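Local coordinates for RimK domain protein ATP-grasp (Sphaerobacter thermophilus, PDB 5I47) that probably binds ATP and may ligate an amino acid to a carboxylate, as RimK-like ATP-grasp enzymes do, though its own substrate is not established, at residues A5-E18 and D51-R65. Sequence-based numbering, arbitrary orientation.
Sequences ARVALLADRLRVEE and DFVAALDRGEATAER
Phe-52 is sandwiched between two side chains of strand 6-10. The methyl of Ala-8 sits over the middle of one face, CB 3.7 Å from the ring centroid, and the guanidinium of Arg-6 lies on the opposite face, its plane 24° from the ring's and its CZ off the ring centre. A bend at chi3 (-63°) turns the end of Arg-6 onto the ring, where NH1 also makes a weak hydrogen bond to Asp-51 O. Further along, strands 6-10 and 54-57 run as parallel neighbours in the middle of the Rossmann-like sheet of the preATP-grasp domain; the ladder includes Ala-8 N to Ala-54 O (2.9 Å) and Leu-56 N to Ala-8 O (2.7 Å). On one side of the sheet Leu-9 and Leu-56 lie side by side, CD2 against CD2, under helices 16-27 and 267-275; on the other, Leu-10 CD1 rests on Ala-55 CB. Past the strand ends, Glu-18 and Arg-58 approach from opposite directions. Glu-18 OE2 meets Arg-58 NE in a salt bridge (2.5 Å, short for this resolution), near the guanidinium edge but tilted 24° from its plane, and takes a weak second bond from NH2. Leu-254 O and Val-255 O bind the Arg-58 terminal nitrogens, fixing the group's rotation.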
ATOM      1  N   ALA B   5      31.799 -12.664  -0.817  1.00 71.76           N
ATOM      2  CA  ALA B   5      30.662 -12.024  -0.160  1.00 70.85           C
ATOM      3  C   ALA B   5      30.489 -10.591  -0.652  1.00 71.34           C
ATOM      4  O   ALA B   5      31.413  -9.780  -0.566  1.00 72.06           O
ATOM      5  CB  ALA B   5      30.836 -12.050   1.347  1.00 68.17           C
ATOM      6  N   ARG B   6      29.299 -10.282  -1.162  1.00 68.91           N
ATOM      7  CA  ARG B   6      29.019  -8.993  -1.774  1.00 65.43           C
ATOM      8  C   ARG B   6      27.790  -8.363  -1.129  1.00 60.54           C
ATOM      9  O   ARG B   6      27.052  -9.004  -0.378  1.00 62.87           O
ATOM     10  CB  ARG B   6      28.808  -9.133  -3.286  1.00 65.88           C
ATOM     11  CG  ARG B   6      29.904  -9.905  -4.003  1.00 65.99           C
ATOM     12  CD  ARG B   6      29.623  -9.955  -5.491  1.00 66.04           C
ATOM     13  NE  ARG B   6      28.385 -10.672  -5.785  1.00 63.51           N
ATOM     14  CZ  ARG B   6      27.591 -10.394  -6.813  1.00 64.32           C
ATOM     15  NH1 ARG B   6      26.484 -11.098  -7.007  1.00 63.01           N
ATOM     16  NH2 ARG B   6      27.895  -9.401  -7.639  1.00 65.68           N
ATOM     17  N   VAL B   7      27.572  -7.088  -1.443  1.00 53.77           N
ATOM     18  CA  VAL B   7      26.459  -6.311  -0.908  1.00 49.42           C
ATOM     19  C   VAL B   7      25.806  -5.555  -2.057  1.00 50.02           C
ATOM     20  O   VAL B   7      26.498  -4.904  -2.849  1.00 52.95           O
ATOM     21  CB  VAL B   7      26.924  -5.336   0.191  1.00 46.52           C
ATOM     22  CG1 VAL B   7      25.856  -4.292   0.470  1.00 47.45           C
ATOM     23  CG2 VAL B   7      27.269  -6.097   1.462  1.00 43.10           C
ATOM     24  N   ALA B   8      24.480  -5.638  -2.148  1.00 44.20           N
ATOM     25  CA  ALA B   8      23.731  -4.994  -3.221  1.00 39.57           C
ATOM     26  C   ALA B   8      23.331  -3.579  -2.817  1.00 43.88           C
ATOM     27  O   ALA B   8      22.783  -3.370  -1.729  1.00 44.43           O
ATOM     28  CB  ALA B   8      22.490  -5.810  -3.575  1.00 34.02           C
ATOM     29  N   LEU B   9      23.606  -2.614  -3.697  1.00 40.76           N
ATOM     30  CA  LEU B   9      23.203  -1.217  -3.523  1.00 33.98           C
ATOM     31  C   LEU B   9      22.042  -0.958  -4.481  1.00 32.15           C
ATOM     32  O   LEU B   9      22.242  -0.642  -5.655  1.00 33.23           O
ATOM     33  CB  LEU B   9      24.362  -0.252  -3.787  1.00 33.37           C
ATOM     34  CG  LEU B   9      25.618  -0.269  -2.912  1.00 33.19           C
ATOM     35  CD1 LEU B   9      26.599   0.798  -3.401  1.00 30.72           C
ATOM     36  CD2 LEU B   9      25.280  -0.059  -1.441  1.00 26.29           C
ATOM     37  N   LEU B  10      20.820  -1.098  -3.968  1.00 36.48           N
ATOM     38  CA  LEU B  10      19.617  -0.914  -4.769  1.00 32.39           C
ATOM     39  C   LEU B  10      19.475   0.546  -5.172  1.00 32.28           C
ATOM     40  O   LEU B  10      18.921   1.358  -4.423  1.00 34.23           O
ATOM     41  CB  LEU B  10      18.380  -1.382  -3.999  1.00 31.46           C
ATOM     42  CG  LEU B  10      18.392  -2.848  -3.570  1.00 34.84           C
ATOM     43  CD1 LEU B  10      17.139  -3.202  -2.776  1.00 34.82           C
ATOM     44  CD2 LEU B  10      18.528  -3.737  -4.792  1.00 34.66           C
ATOM     45  N   ALA B  11      19.982   0.888  -6.351  1.00 33.24           N
ATOM     46  CA  ALA B  11      19.962   2.260  -6.827  1.00 32.81           C
ATOM     47  C   ALA B  11      19.987   2.232  -8.345  1.00 39.47           C
ATOM     48  O   ALA B  11      20.232   1.194  -8.964  1.00 44.14           O
ATOM     49  CB  ALA B  11      21.140   3.066  -6.269  1.00 33.06           C
ATOM     50  N   ASP B  12      19.726   3.386  -8.946  1.00 43.84           N
ATOM     51  CA  ASP B  12      19.724   3.469 -10.396  1.00 48.00           C
ATOM     52  C   ASP B  12      21.056   3.932 -10.963  1.00 50.48           C
ATOM     53  O   ASP B  12      21.361   3.620 -12.119  1.00 53.64           O
ATOM     54  CB  ASP B  12      18.600   4.395 -10.864  1.00 53.88           C
ATOM     55  CG  ASP B  12      17.230   3.882 -10.463  1.00 58.25           C
ATOM     56  OD1 ASP B  12      16.399   4.691  -9.999  1.00 59.05           O
ATOM     57  OD2 ASP B  12      16.987   2.663 -10.607  1.00 61.05           O
ATOM     58  N   ARG B  13      21.859   4.644 -10.176  1.00 53.55           N
ATOM     59  CA  ARG B  13      23.184   5.080 -10.594  1.00 56.92           C
ATOM     60  C   ARG B  13      23.969   5.514  -9.365  1.00 59.49           C
ATOM     61  O   ARG B  13      23.396   6.016  -8.392  1.00 60.03           O
ATOM     62  CB  ARG B  13      23.108   6.220 -11.616  1.00 57.08           C
ATOM     63  CG  ARG B  13      22.348   7.445 -11.143  1.00 56.20           C
ATOM     64  CD  ARG B  13      22.245   8.474 -12.254  1.00 57.95           C
ATOM     65  NE  ARG B  13      22.378   9.828 -11.736  1.00 59.61           N
ATOM     66  CZ  ARG B  13      23.543  10.419 -11.492  1.00 64.66           C
ATOM     67  NH1 ARG B  13      24.683   9.776 -11.719  1.00 62.13           N
ATOM     68  NH2 ARG B  13      23.571  11.653 -11.017  1.00 69.37           N
ATOM     69  N   LEU B  14      25.284   5.312  -9.422  1.00 57.32           N
ATOM     70  CA  LEU B  14      26.160   5.635  -8.302  1.00 51.94           C
ATOM     71  C   LEU B  14      26.377   7.141  -8.228  1.00 52.47           C
ATOM     72  O   LEU B  14      26.846   7.756  -9.191  1.00 59.67           O
ATOM     73  CB  LEU B  14      27.495   4.908  -8.444  1.00 45.81           C
ATOM     74  CG  LEU B  14      27.442   3.380  -8.506  1.00 45.27           C
ATOM     75  CD1 LEU B  14      28.837   2.800  -8.647  1.00 44.58           C
ATOM     76  CD2 LEU B  14      26.751   2.812  -7.276  1.00 48.59           C
ATOM     77  N   ARG B  15      26.035   7.734  -7.085  1.00 48.70           N
ATOM     78  CA  ARG B  15      26.339   9.119  -6.785  1.00 47.74           C
ATOM     79  C   ARG B  15      27.380   9.163  -5.665  1.00 45.24           C
ATOM     80  O   ARG B  15      28.014   8.143  -5.351  1.00 43.72           O
ATOM     81  CB  ARG B  15      25.053   9.865  -6.427  1.00 51.18           C
ATOM     82  CG  ARG B  15      24.051   9.990  -7.559  1.00 58.16           C
ATOM     83  CD  ARG B  15      22.715  10.479  -7.027  1.00 68.91           C
ATOM     84  NE  ARG B  15      22.299   9.718  -5.848  1.00 78.73           N
ATOM     85  CZ  ARG B  15      22.259  10.206  -4.608  1.00 78.39           C
ATOM     86  NH1 ARG B  15      22.599  11.466  -4.375  1.00 79.62           N
ATOM     87  NH2 ARG B  15      21.872   9.432  -3.603  1.00 73.08           N
ATOM     88  N   VAL B  16      27.543  10.340  -5.053  1.00 48.42           N
ATOM     89  CA  VAL B  16      28.580  10.528  -4.040  1.00 48.51           C
ATOM     90  C   VAL B  16      28.349   9.597  -2.854  1.00 50.02           C
ATOM     91  O   VAL B  16      29.278   8.943  -2.368  1.00 53.79           O
ATOM     92  CB  VAL B  16      28.638  12.002  -3.601  1.00 50.04           C
ATOM     93  CG1 VAL B  16      29.409  12.142  -2.300  1.00 49.42           C
ATOM     94  CG2 VAL B  16      29.287  12.850  -4.685  1.00 55.03           C
ATOM     95  N   GLU B  17      27.107   9.526  -2.368  1.00 49.44           N
ATOM     96  CA  GLU B  17      26.815   8.654  -1.233  1.00 48.83           C
ATOM     97  C   GLU B  17      27.090   7.194  -1.573  1.00 44.12           C
ATOM     98  O   GLU B  17      27.575   6.433  -0.728  1.00 38.14           O
ATOM     99  CB  GLU B  17      25.365   8.837  -0.785  1.00 48.80           C
ATOM    100  CG  GLU B  17      25.077  10.168  -0.100  1.00 47.70           C
ATOM    101  CD  GLU B  17      24.692  11.262  -1.080  1.00 47.56           C
ATOM    102  OE1 GLU B  17      24.788  11.024  -2.306  1.00 48.01           O
ATOM    103  OE2 GLU B  17      24.285  12.354  -0.623  1.00 43.64           O
ATOM    104  N   GLU B  18      26.807   6.790  -2.814  1.00 45.27           N
ATOM    105  CA  GLU B  18      26.987   5.392  -3.195  1.00 45.13           C
ATOM    106  C   GLU B  18      28.460   4.999  -3.226  1.00 46.49           C
ATOM    107  O   GLU B  18      28.817   3.883  -2.832  1.00 48.15           O
ATOM    108  CB  GLU B  18      26.325   5.125  -4.547  1.00 45.73           C
ATOM    109  CG  GLU B  18      24.831   4.833  -4.464  1.00 47.97           C
ATOM    110  CD  GLU B  18      24.020   6.038  -4.030  1.00 56.03           C
ATOM    111  OE1 GLU B  18      24.102   7.086  -4.704  1.00 58.70           O
ATOM    112  OE2 GLU B  18      23.308   5.943  -3.006  1.00 58.95           O
ATOM    113  N   ASP B  51      23.675 -13.244  -5.933  1.00 68.26           N
ATOM    114  CA  ASP B  51      24.371 -13.693  -4.732  1.00 66.61           C
ATOM    115  C   ASP B  51      24.785 -12.480  -3.907  1.00 62.20           C
ATOM    116  O   ASP B  51      25.718 -11.758  -4.273  1.00 61.67           O
ATOM    117  CB  ASP B  51      25.580 -14.543  -5.110  1.00 72.48           C
ATOM    118  CG  ASP B  51      26.270 -15.150  -3.902  1.00 76.67           C
ATOM    119  OD1 ASP B  51      25.588 -15.390  -2.882  1.00 77.17           O
ATOM    120  OD2 ASP B  51      27.494 -15.388  -3.976  1.00 77.40           O
ATOM    121  N   PHE B  52      24.084 -12.246  -2.799  1.00 55.86           N
ATOM    122  CA  PHE B  52      24.375 -11.119  -1.925  1.00 51.53           C
ATOM    123  C   PHE B  52      24.086 -11.514  -0.488  1.00 53.14           C
ATOM    124  O   PHE B  52      23.106 -12.212  -0.214  1.00 58.75           O
ATOM    125  CB  PHE B  52      23.545  -9.882  -2.286  1.00 44.71           C
ATOM    126  CG  PHE B  52      23.810  -9.353  -3.661  1.00 41.36           C
ATOM    127  CD1 PHE B  52      24.899  -8.535  -3.902  1.00 43.15           C
ATOM    128  CD2 PHE B  52      22.968  -9.671  -4.712  1.00 36.57           C
ATOM    129  CE1 PHE B  52      25.144  -8.047  -5.167  1.00 41.58           C
ATOM    130  CE2 PHE B  52      23.207  -9.185  -5.974  1.00 35.53           C
ATOM    131  CZ  PHE B  52      24.297  -8.371  -6.203  1.00 38.82           C
ATOM    132  N   VAL B  53      24.940 -11.052   0.425  1.00 48.92           N
ATOM    133  CA  VAL B  53      24.682 -11.264   1.843  1.00 47.91           C
ATOM    134  C   VAL B  53      23.724 -10.223   2.404  1.00 45.16           C
ATOM    135  O   VAL B  53      23.141 -10.441   3.474  1.00 45.20           O
ATOM    136  CB  VAL B  53      26.000 -11.263   2.633  1.00 48.96           C
ATOM    137  CG1 VAL B  53      27.001 -12.195   1.970  1.00 55.20           C
ATOM    138  CG2 VAL B  53      26.560  -9.852   2.735  1.00 43.65           C
ATOM    139  N   ALA B  54      23.535  -9.106   1.705  1.00 41.78           N
ATOM    140  CA  ALA B  54      22.631  -8.053   2.144  1.00 38.59           C
ATOM    141  C   ALA B  54      22.353  -7.126   0.970  1.00 39.20           C
ATOM    142  O   ALA B  54      23.117  -7.076  -0.000  1.00 39.14           O
ATOM    143  CB  ALA B  54      23.213  -7.268   3.323  1.00 36.73           C
ATOM    144  N   ALA B  55      21.241  -6.399   1.067  1.00 35.84           N
ATOM    145  CA  ALA B  55      20.888  -5.358   0.115  1.00 29.98           C
ATOM    146  C   ALA B  55      20.611  -4.071   0.875  1.00 30.61           C
ATOM    147  O   ALA B  55      20.058  -4.099   1.979  1.00 31.04           O
ATOM    148  CB  ALA B  55      19.668  -5.743  -0.726  1.00 24.37           C
ATOM    149  N   LEU B  56      21.010  -2.945   0.292  1.00 28.86           N
ATOM    150  CA  LEU B  56      20.811  -1.637   0.908  1.00 29.88           C
ATOM    151  C   LEU B  56      20.056  -0.762  -0.081  1.00 36.40           C
ATOM    152  O   LEU B  56      20.595  -0.400  -1.132  1.00 42.50           O
ATOM    153  CB  LEU B  56      22.145  -1.007   1.306  1.00 31.29           C
ATOM    154  CG  LEU B  56      22.131   0.418   1.864  1.00 32.68           C
ATOM    155  CD1 LEU B  56      21.273   0.510   3.112  1.00 29.75           C
ATOM    156  CD2 LEU B  56      23.551   0.869   2.157  1.00 34.60           C
ATOM    157  N   ASP B  57      18.808  -0.435   0.243  1.00 34.86           N
ATOM    158  CA  ASP B  57      17.983   0.364  -0.657  1.00 34.13           C
ATOM    159  C   ASP B  57      18.437   1.814  -0.592  1.00 37.14           C
ATOM    160  O   ASP B  57      18.288   2.475   0.443  1.00 37.11           O
ATOM    161  CB  ASP B  57      16.508   0.230  -0.292  1.00 30.51           C
ATOM    162  CG  ASP B  57      15.588   0.730  -1.390  1.00 29.37           C
ATOM    163  OD1 ASP B  57      15.966   1.671  -2.113  1.00 31.24           O
ATOM    164  OD2 ASP B  57      14.482   0.177  -1.533  1.00 34.29           O
ATOM    165  N   ARG B  58      18.989   2.309  -1.698  1.00 39.34           N
ATOM    166  CA  ARG B  58      19.478   3.675  -1.804  1.00 41.19           C
ATOM    167  C   ARG B  58      18.505   4.582  -2.546  1.00 39.36           C
ATOM    168  O   ARG B  58      18.892   5.670  -2.987  1.00 40.51           O
ATOM    169  CB  ARG B  58      20.845   3.688  -2.492  1.00 40.42           C
ATOM    170  CG  ARG B  58      21.914   2.892  -1.764  1.00 37.69           C
ATOM    171  CD  ARG B  58      22.356   3.605  -0.502  1.00 37.86           C
ATOM    172  NE  ARG B  58      22.618   5.014  -0.769  1.00 40.59           N
ATOM    173  CZ  ARG B  58      22.015   6.020  -0.147  1.00 44.34           C
ATOM    174  NH1 ARG B  58      21.125   5.778   0.804  1.00 45.97           N
ATOM    175  NH2 ARG B  58      22.316   7.271  -0.468  1.00 46.99           N
ATOM    176  N   GLY B  59      17.252   4.156  -2.693  1.00 36.40           N
ATOM    177  CA  GLY B  59      16.256   4.912  -3.415  1.00 32.68           C
ATOM    178  C   GLY B  59      15.239   5.568  -2.492  1.00 29.79           C
ATOM    179  O   GLY B  59      15.173   5.307  -1.290  1.00 25.89           O
ATOM    180  N   GLU B  60      14.447   6.454  -3.094  1.00 30.37           N
ATOM    181  CA  GLU B  60      13.338   7.091  -2.398  1.00 31.97           C
ATOM    182  C   GLU B  60      12.343   6.035  -1.927  1.00 32.30           C
ATOM    183  O   GLU B  60      12.057   5.067  -2.637  1.00 33.13           O
ATOM    184  CB  GLU B  60      12.655   8.101  -3.329  1.00 35.35           C
ATOM    185  CG  GLU B  60      11.532   8.918  -2.707  1.00 42.76           C
ATOM    186  CD  GLU B  60      10.571   9.483  -3.750  1.00 53.56           C
ATOM    187  OE1 GLU B  60      10.679   9.105  -4.941  1.00 57.60           O
ATOM    188  OE2 GLU B  60       9.697  10.300  -3.382  1.00 56.30           O
ATOM    189  N   ALA B  61      11.827   6.211  -0.716  1.00 30.80           N
ATOM    190  CA  ALA B  61      10.918   5.228  -0.143  1.00 30.31           C
ATOM    191  C   ALA B  61       9.564   5.294  -0.838  1.00 30.97           C
ATOM    192  O   ALA B  61       8.897   6.332  -0.809  1.00 36.01           O
ATOM    193  CB  ALA B  61      10.760   5.470   1.354  1.00 29.65           C
ATOM    194  N   THR B  62       9.153   4.187  -1.456  1.00 36.60           N
ATOM    195  CA  THR B  62       7.840   4.092  -2.082  1.00 35.33           C
ATOM    196  C   THR B  62       7.263   2.705  -1.824  1.00 32.17           C
ATOM    197  O   THR B  62       7.922   1.831  -1.254  1.00 33.00           O
ATOM    198  CB  THR B  62       7.905   4.372  -3.583  1.00 40.11           C
ATOM    199  OG1 THR B  62       6.578   4.340  -4.120  1.00 53.79           O
ATOM    200  CG2 THR B  62       8.744   3.317  -4.277  1.00 38.47           C
ATOM    201  N   ALA B  63       6.016   2.505  -2.260  1.00 24.26           N
ATOM    202  CA  ALA B  63       5.305   1.275  -1.935  1.00 23.71           C
ATOM    203  C   ALA B  63       5.989   0.053  -2.533  1.00 28.16           C
ATOM    204  O   ALA B  63       6.117  -0.980  -1.866  1.00 32.79           O
ATOM    205  CB  ALA B  63       3.856   1.362  -2.413  1.00 27.00           C
ATOM    206  N   GLU B  64       6.443   0.145  -3.787  1.00 30.05           N
ATOM    207  CA  GLU B  64       7.028  -1.030  -4.424  1.00 32.50           C
ATOM    208  C   GLU B  64       8.420  -1.352  -3.895  1.00 28.84           C
ATOM    209  O   GLU B  64       8.875  -2.493  -4.036  1.00 27.51           O
ATOM    210  CB  GLU B  64       7.077  -0.858  -5.944  1.00 41.70           C
ATOM    211  CG  GLU B  64       7.782   0.389  -6.423  1.00 59.69           C
ATOM    212  CD  GLU B  64       6.818   1.526  -6.706  1.00 74.35           C
ATOM    213  OE1 GLU B  64       5.823   1.670  -5.956  1.00 75.32           O
ATOM    214  OE2 GLU B  64       7.052   2.270  -7.685  1.00 81.12           O
ATOM    215  N   ARG B  65       9.108  -0.389  -3.285  1.00 24.37           N
ATOM    216  CA  ARG B  65      10.397  -0.726  -2.697  1.00 26.31           C
ATOM    217  C   ARG B  65      10.234  -1.442  -1.365  1.00 25.38           C
ATOM    218  O   ARG B  65      11.081  -2.265  -1.004  1.00 32.52           O
ATOM    219  CB  ARG B  65      11.254   0.529  -2.559  1.00 30.87           C
ATOM    220  CG  ARG B  65      11.521   1.170  -3.914  1.00 38.35           C
ATOM    221  CD  ARG B  65      12.621   2.187  -3.854  1.00 46.76           C
ATOM    222  NE  ARG B  65      13.946   1.590  -3.995  1.00 51.12           N
ATOM    223  CZ  ARG B  65      14.652   1.596  -5.123  1.00 45.08           C
ATOM    224  NH1 ARG B  65      14.156   2.159  -6.215  1.00 33.33           N
ATOM    225  NH2 ARG B  65      15.857   1.044  -5.155  1.00 45.35           N
TER
HETATM  226  O   HOH W   1      20.680   7.474  -5.154  1.00 54.55           O